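Local coordinates for type II antifreeze protein (Brachyopsis rostratus, PDB 2ZIB) that binds to ice crystals and inhibits their growth, protecting fish blood from freezing at subzero sea water temperatures, at residues Ile64-Trp78 with Pro96-Ala109. Sequence-based numbering, arbitrary orientation.
Sequences IVWIGGSACKVAGAW and PNDILSDCCMQMTA
Val-65 and Met-107 form a hydrogen-bonded antiparallel pair in the C-type lectin fold, where a beta bulge interrupts the strand pairing. Beyond Trp-66 and Gln-106 the register slips by two residues; pairing resumes at Ser-70 and Cys-104 before opening into looser loops. Within the bulge Met-105 makes both hydrogen bonds: its O accepts from Ile-67 N at 3.2 Å and its N donates to Gly-69 O at 2.9 Å.

Packing here is close. Met-105, CG anti to its backbone N (chi1 -177°), runs between Ile-67 and Trp-78, SD lying 3.5 Å from Ile-67 CD1 before a bend (chi3 -76°) turns CE toward the Trp-78 ring, 4.0 Å from Trp-78 CE3 and near Gly-69 CA. On the other face Gln-106 NE2 sits 3.7 Å above the Trp-66 ring, near its rim; Trp-66 NE1 is hydrogen-bonded to the Met-29 and Ala-122 carbonyl oxygens.

The more exposed loop end is tied covalently by the Cys-72 to Cys-103 disulfide, while Leu-100 CG rests 3.8 Å from Ala-75 CB. Trp-78 NE1 donates to the syn side of Asp-98 OD1 at 3.0 Å, nearly in the indole plane, and a water donates to Gly-76 O and, at 2.6 Å, to Asp-98 OD2.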
loop_
_atom_site.group_PDB
_atom_site.type_symbol
_atom_site.label_atom_id
_atom_site.label_comp_id
_atom_site.label_asym_id
_atom_site.label_seq_id
_atom_site.Cartn_x
_atom_site.Cartn_y
_atom_site.Cartn_z
ATOM N N ILE A 64 -6.505 -6.698 -6.968
ATOM C CA ILE A 64 -6.340 -6.440 -5.511
ATOM C C ILE A 64 -4.856 -6.373 -5.178
ATOM O O ILE A 64 -4.053 -7.212 -5.620
ATOM C CB ILE A 64 -6.949 -7.601 -4.703
ATOM C CG1 ILE A 64 -8.472 -7.616 -4.861
ATOM C CG2 ILE A 64 -6.564 -7.456 -3.225
ATOM C CD1 ILE A 64 -9.109 -8.879 -4.327
ATOM N N VAL A 65 -4.475 -5.388 -4.360
ATOM C CA VAL A 65 -3.085 -5.329 -3.867
ATOM C C VAL A 65 -3.080 -4.948 -2.406
ATOM O O VAL A 65 -3.819 -4.054 -1.957
ATOM C CB VAL A 65 -2.170 -4.309 -4.642
ATOM C CG1 VAL A 65 -1.815 -4.840 -6.011
ATOM C CG2 VAL A 65 -2.745 -2.878 -4.679
ATOM N N TRP A 66 -2.224 -5.618 -1.648
ATOM C CA TRP A 66 -1.897 -5.133 -0.308
ATOM C C TRP A 66 -1.187 -3.782 -0.348
ATOM O O TRP A 66 -0.314 -3.583 -1.181
ATOM C CB TRP A 66 -1.015 -6.146 0.412
ATOM C CG TRP A 66 -1.649 -7.421 0.806
ATOM C CD1 TRP A 66 -1.159 -8.696 0.566
ATOM C CD2 TRP A 66 -2.828 -7.599 1.628
ATOM N NE1 TRP A 66 -1.945 -9.632 1.191
ATOM C CE2 TRP A 66 -2.939 -8.996 1.903
ATOM C CE3 TRP A 66 -3.730 -6.713 2.264
ATOM C CZ2 TRP A 66 -3.972 -9.517 2.706
ATOM C CZ3 TRP A 66 -4.762 -7.242 3.041
ATOM C CH2 TRP A 66 -4.865 -8.637 3.265
ATOM N N ILE A 67 -1.599 -2.886 0.542
ATOM C CA ILE A 67 -0.879 -1.617 0.796
ATOM C C ILE A 67 -0.551 -1.529 2.275
ATOM O O ILE A 67 -0.875 -2.455 3.042
ATOM C CB ILE A 67 -1.652 -0.405 0.225
ATOM C CG1 ILE A 67 -3.083 -0.321 0.804
ATOM C CG2 ILE A 67 -1.646 -0.489 -1.331
ATOM C CD1 ILE A 67 -3.814 0.961 0.424
ATOM N N GLY A 68 0.091 -0.437 2.711
ATOM C CA GLY A 68 0.781 -0.510 3.989
ATOM C C GLY A 68 0.005 -0.242 5.257
ATOM O O GLY A 68 0.609 -0.009 6.299
ATOM N N GLY A 69 -1.330 -0.305 5.201
ATOM C CA GLY A 69 -2.152 -0.006 6.350
ATOM C C GLY A 69 -2.442 -1.257 7.171
ATOM O O GLY A 69 -2.732 -2.343 6.640
ATOM N N SER A 70 -2.410 -1.107 8.494
ATOM C CA SER A 70 -2.928 -2.165 9.369
ATOM C C SER A 70 -3.493 -1.527 10.638
ATOM O O SER A 70 -3.116 -0.402 10.999
ATOM C CB SER A 70 -1.851 -3.240 9.702
ATOM O OG SER A 70 -0.802 -2.690 10.503
ATOM N N ALA A 71 -4.381 -2.273 11.292
ATOM C CA ALA A 71 -5.027 -1.821 12.553
ATOM C C ALA A 71 -5.190 -3.041 13.433
ATOM O O ALA A 71 -6.282 -3.413 13.835
ATOM C CB ALA A 71 -6.380 -1.144 12.249
ATOM N N CYS A 72 -4.064 -3.674 13.753
ATOM C CA CYS A 72 -4.065 -4.974 14.385
ATOM C C CYS A 72 -3.765 -4.939 15.865
ATOM O O CYS A 72 -3.763 -5.986 16.508
ATOM C CB CYS A 72 -3.056 -5.912 13.676
ATOM S SG CYS A 72 -3.457 -6.182 11.930
ATOM N N LYS A 73 -3.504 -3.760 16.407
ATOM C CA LYS A 73 -3.226 -3.603 17.840
ATOM C C LYS A 73 -4.436 -3.075 18.593
ATOM O O LYS A 73 -4.900 -3.657 19.594
ATOM C CB LYS A 73 -1.992 -2.711 18.048
ATOM C CG LYS A 73 -0.683 -3.288 17.564
ATOM C CD LYS A 73 0.460 -2.307 17.802
ATOM C CE LYS A 73 1.719 -2.712 17.008
ATOM N NZ LYS A 73 2.940 -2.061 17.608
ATOM N N VAL A 74 -4.929 -1.926 18.153
ATOM C CA VAL A 74 -6.138 -1.282 18.708
ATOM C C VAL A 74 -7.140 -1.255 17.553
ATOM O O VAL A 74 -6.838 -0.743 16.478
ATOM C CB VAL A 74 -5.797 0.147 19.190
ATOM C CG1 VAL A 74 -7.100 0.890 19.516
ATOM C CG2 VAL A 74 -4.872 0.104 20.444
ATOM N N ALA A 75 -8.331 -1.824 17.796
ATOM C CA ALA A 75 -9.307 -1.967 16.717
ATOM C C ALA A 75 -9.600 -0.611 16.091
ATOM O O ALA A 75 -9.839 0.384 16.817
ATOM C CB ALA A 75 -10.591 -2.603 17.228
ATOM N N GLY A 76 -9.544 -0.544 14.768
ATOM C CA GLY A 76 -9.862 0.685 14.048
ATOM C C GLY A 76 -8.805 1.768 14.062
ATOM O O GLY A 76 -9.030 2.809 13.434
ATOM N N ALA A 77 -7.653 1.543 14.716
ATOM C CA ALA A 77 -6.619 2.583 14.759
ATOM C C ALA A 77 -5.605 2.235 13.666
ATOM O O ALA A 77 -4.743 1.385 13.841
ATOM C CB ALA A 77 -6.006 2.620 16.129
ATOM N N TRP A 78 -5.779 2.853 12.505
ATOM C CA TRP A 78 -4.975 2.559 11.314
ATOM C C TRP A 78 -3.614 3.259 11.412
ATOM O O TRP A 78 -3.524 4.416 11.812
ATOM C CB TRP A 78 -5.759 2.949 10.032
ATOM C CG TRP A 78 -6.920 2.060 9.850
ATOM C CD1 TRP A 78 -8.201 2.267 10.331
ATOM C CD2 TRP A 78 -6.893 0.734 9.314
ATOM N NE1 TRP A 78 -8.941 1.123 10.148
ATOM C CE2 TRP A 78 -8.160 0.173 9.519
ATOM C CE3 TRP A 78 -5.876 -0.068 8.733
ATOM C CZ2 TRP A 78 -8.468 -1.142 9.159
ATOM C CZ3 TRP A 78 -6.189 -1.348 8.367
ATOM C CH2 TRP A 78 -7.458 -1.885 8.578
ATOM N N PRO A 96 -13.994 1.049 6.840
ATOM C CA PRO A 96 -13.548 -0.278 7.263
ATOM C C PRO A 96 -14.490 -0.938 8.258
ATOM O O PRO A 96 -15.208 -0.248 8.956
ATOM C CB PRO A 96 -12.184 0.045 7.922
ATOM C CG PRO A 96 -12.353 1.450 8.525
ATOM C CD PRO A 96 -13.253 2.140 7.507
ATOM N N ASN A 97 -14.479 -2.262 8.349
ATOM C CA ASN A 97 -15.299 -2.914 9.414
ATOM C C ASN A 97 -14.618 -2.806 10.789
ATOM O O ASN A 97 -15.335 -2.868 11.788
ATOM C CB ASN A 97 -15.638 -4.381 9.142
ATOM C CG ASN A 97 -16.773 -4.535 8.230
ATOM O OD1 ASN A 97 -17.967 -4.379 8.612
ATOM N ND2 ASN A 97 -16.442 -4.825 6.993
ATOM N N ASP A 98 -13.294 -2.596 10.817
ATOM C CA ASP A 98 -12.579 -2.420 12.091
ATOM C C ASP A 98 -12.792 -3.614 13.043
ATOM O O ASP A 98 -12.869 -3.451 14.272
ATOM C CB ASP A 98 -12.952 -1.084 12.749
ATOM C CG ASP A 98 -12.378 0.087 12.023
ATOM O OD1 ASP A 98 -11.425 -0.087 11.194
ATOM O OD2 ASP A 98 -12.790 1.236 12.290
ATOM N N ILE A 99 -12.869 -4.815 12.490
ATOM C CA ILE A 99 -12.863 -6.046 13.287
ATOM C C ILE A 99 -11.419 -6.523 13.360
ATOM O O ILE A 99 -10.758 -6.644 12.311
ATOM C CB ILE A 99 -13.827 -7.115 12.645
ATOM C CG1 ILE A 99 -15.270 -6.591 12.508
ATOM C CG2 ILE A 99 -13.823 -8.371 13.480
ATOM C CD1 ILE A 99 -16.140 -7.398 11.491
ATOM N N LEU A 100 -10.912 -6.826 14.560
ATOM C CA LEU A 100 -9.494 -7.127 14.689
ATOM C C LEU A 100 -9.040 -8.382 13.907
ATOM O O LEU A 100 -7.896 -8.461 13.478
ATOM C CB LEU A 100 -9.100 -7.311 16.176
ATOM C CG LEU A 100 -8.906 -5.986 16.925
ATOM C CD1 LEU A 100 -8.896 -6.243 18.418
ATOM C CD2 LEU A 100 -7.579 -5.350 16.566
ATOM N N SER A 101 -9.935 -9.344 13.709
ATOM C CA SER A 101 -9.616 -10.515 12.894
ATOM C C SER A 101 -9.236 -10.198 11.439
ATOM O O SER A 101 -8.637 -11.039 10.762
ATOM C CB SER A 101 -10.814 -11.489 12.884
ATOM O OG SER A 101 -11.920 -10.908 12.240
ATOM N N ASP A 102 -9.654 -9.027 10.941
ATOM C CA ASP A 102 -9.517 -8.687 9.535
ATOM C C ASP A 102 -8.881 -7.285 9.475
ATOM O O ASP A 102 -9.583 -6.296 9.204
ATOM C CB ASP A 102 -10.918 -8.607 8.874
ATOM C CG ASP A 102 -11.599 -9.938 8.676
ATOM O OD1 ASP A 102 -11.592 -10.805 9.578
ATOM O OD2 ASP A 102 -12.146 -10.197 7.574
ATOM N N CYS A 103 -7.579 -7.210 9.757
ATOM C CA CYS A 103 -6.990 -5.913 10.142
ATOM C C CYS A 103 -5.903 -5.403 9.226
ATOM O O CYS A 103 -5.216 -4.464 9.570
ATOM C CB CYS A 103 -6.534 -5.956 11.616
ATOM S SG CYS A 103 -5.230 -7.178 11.963
ATOM N N CYS A 104 -5.845 -5.965 8.010
ATOM C CA CYS A 104 -4.866 -5.482 7.029
ATOM C C CYS A 104 -5.550 -4.779 5.835
ATOM O O CYS A 104 -6.592 -5.244 5.322
ATOM C CB CYS A 104 -4.025 -6.652 6.530
ATOM S SG CYS A 104 -2.729 -7.112 7.682
ATOM N N MET A 105 -4.961 -3.675 5.367
ATOM C CA MET A 105 -5.568 -2.853 4.329
ATOM C C MET A 105 -5.147 -3.263 2.940
ATOM O O MET A 105 -3.957 -3.466 2.665
ATOM C CB MET A 105 -5.129 -1.424 4.577
ATOM C CG MET A 105 -5.725 -0.369 3.640
ATOM S SD MET A 105 -4.842 1.208 3.743
ATOM C CE MET A 105 -5.430 1.896 5.292
ATOM N N GLN A 106 -6.113 -3.325 2.031
ATOM C CA GLN A 106 -5.819 -3.555 0.638
ATOM C C GLN A 106 -6.597 -2.577 -0.235
ATOM O O GLN A 106 -7.647 -2.083 0.157
ATOM C CB GLN A 106 -6.194 -4.962 0.175
ATOM C CG GLN A 106 -7.612 -5.353 0.460
ATOM C CD GLN A 106 -7.987 -6.725 -0.060
ATOM O OE1 GLN A 106 -8.988 -6.819 -0.783
ATOM N NE2 GLN A 106 -7.227 -7.756 0.274
ATOM N N MET A 107 -6.080 -2.378 -1.446
ATOM C CA MET A 107 -6.891 -1.824 -2.557
ATOM C C MET A 107 -7.686 -3.004 -3.105
ATOM O O MET A 107 -7.087 -4.048 -3.481
ATOM C CB MET A 107 -6.009 -1.205 -3.632
ATOM C CG MET A 107 -5.160 -0.045 -3.099
ATOM S SD MET A 107 -3.944 0.517 -4.313
ATOM C CE MET A 107 -4.620 2.012 -4.874
ATOM N N THR A 108 -9.019 -2.844 -3.197
ATOM C CA THR A 108 -9.891 -3.921 -3.644
ATOM C C THR A 108 -9.945 -4.064 -5.161
ATOM O O THR A 108 -9.316 -3.298 -5.910
ATOM C CB THR A 108 -11.304 -3.766 -3.092
ATOM O OG1 THR A 108 -11.915 -2.584 -3.647
ATOM C CG2 THR A 108 -11.370 -3.713 -1.565
ATOM N N ALA A 109 -10.706 -5.062 -5.615
ATOM C CA ALA A 109 -10.897 -5.338 -7.030
ATOM C C ALA A 109 -11.842 -4.327 -7.696
ATOM O O ALA A 109 -11.966 -4.340 -8.920
ATOM C CB ALA A 109 -11.459 -6.724 -7.194
HETATM O O HOH W 1 -11.155 3.167 11.631
#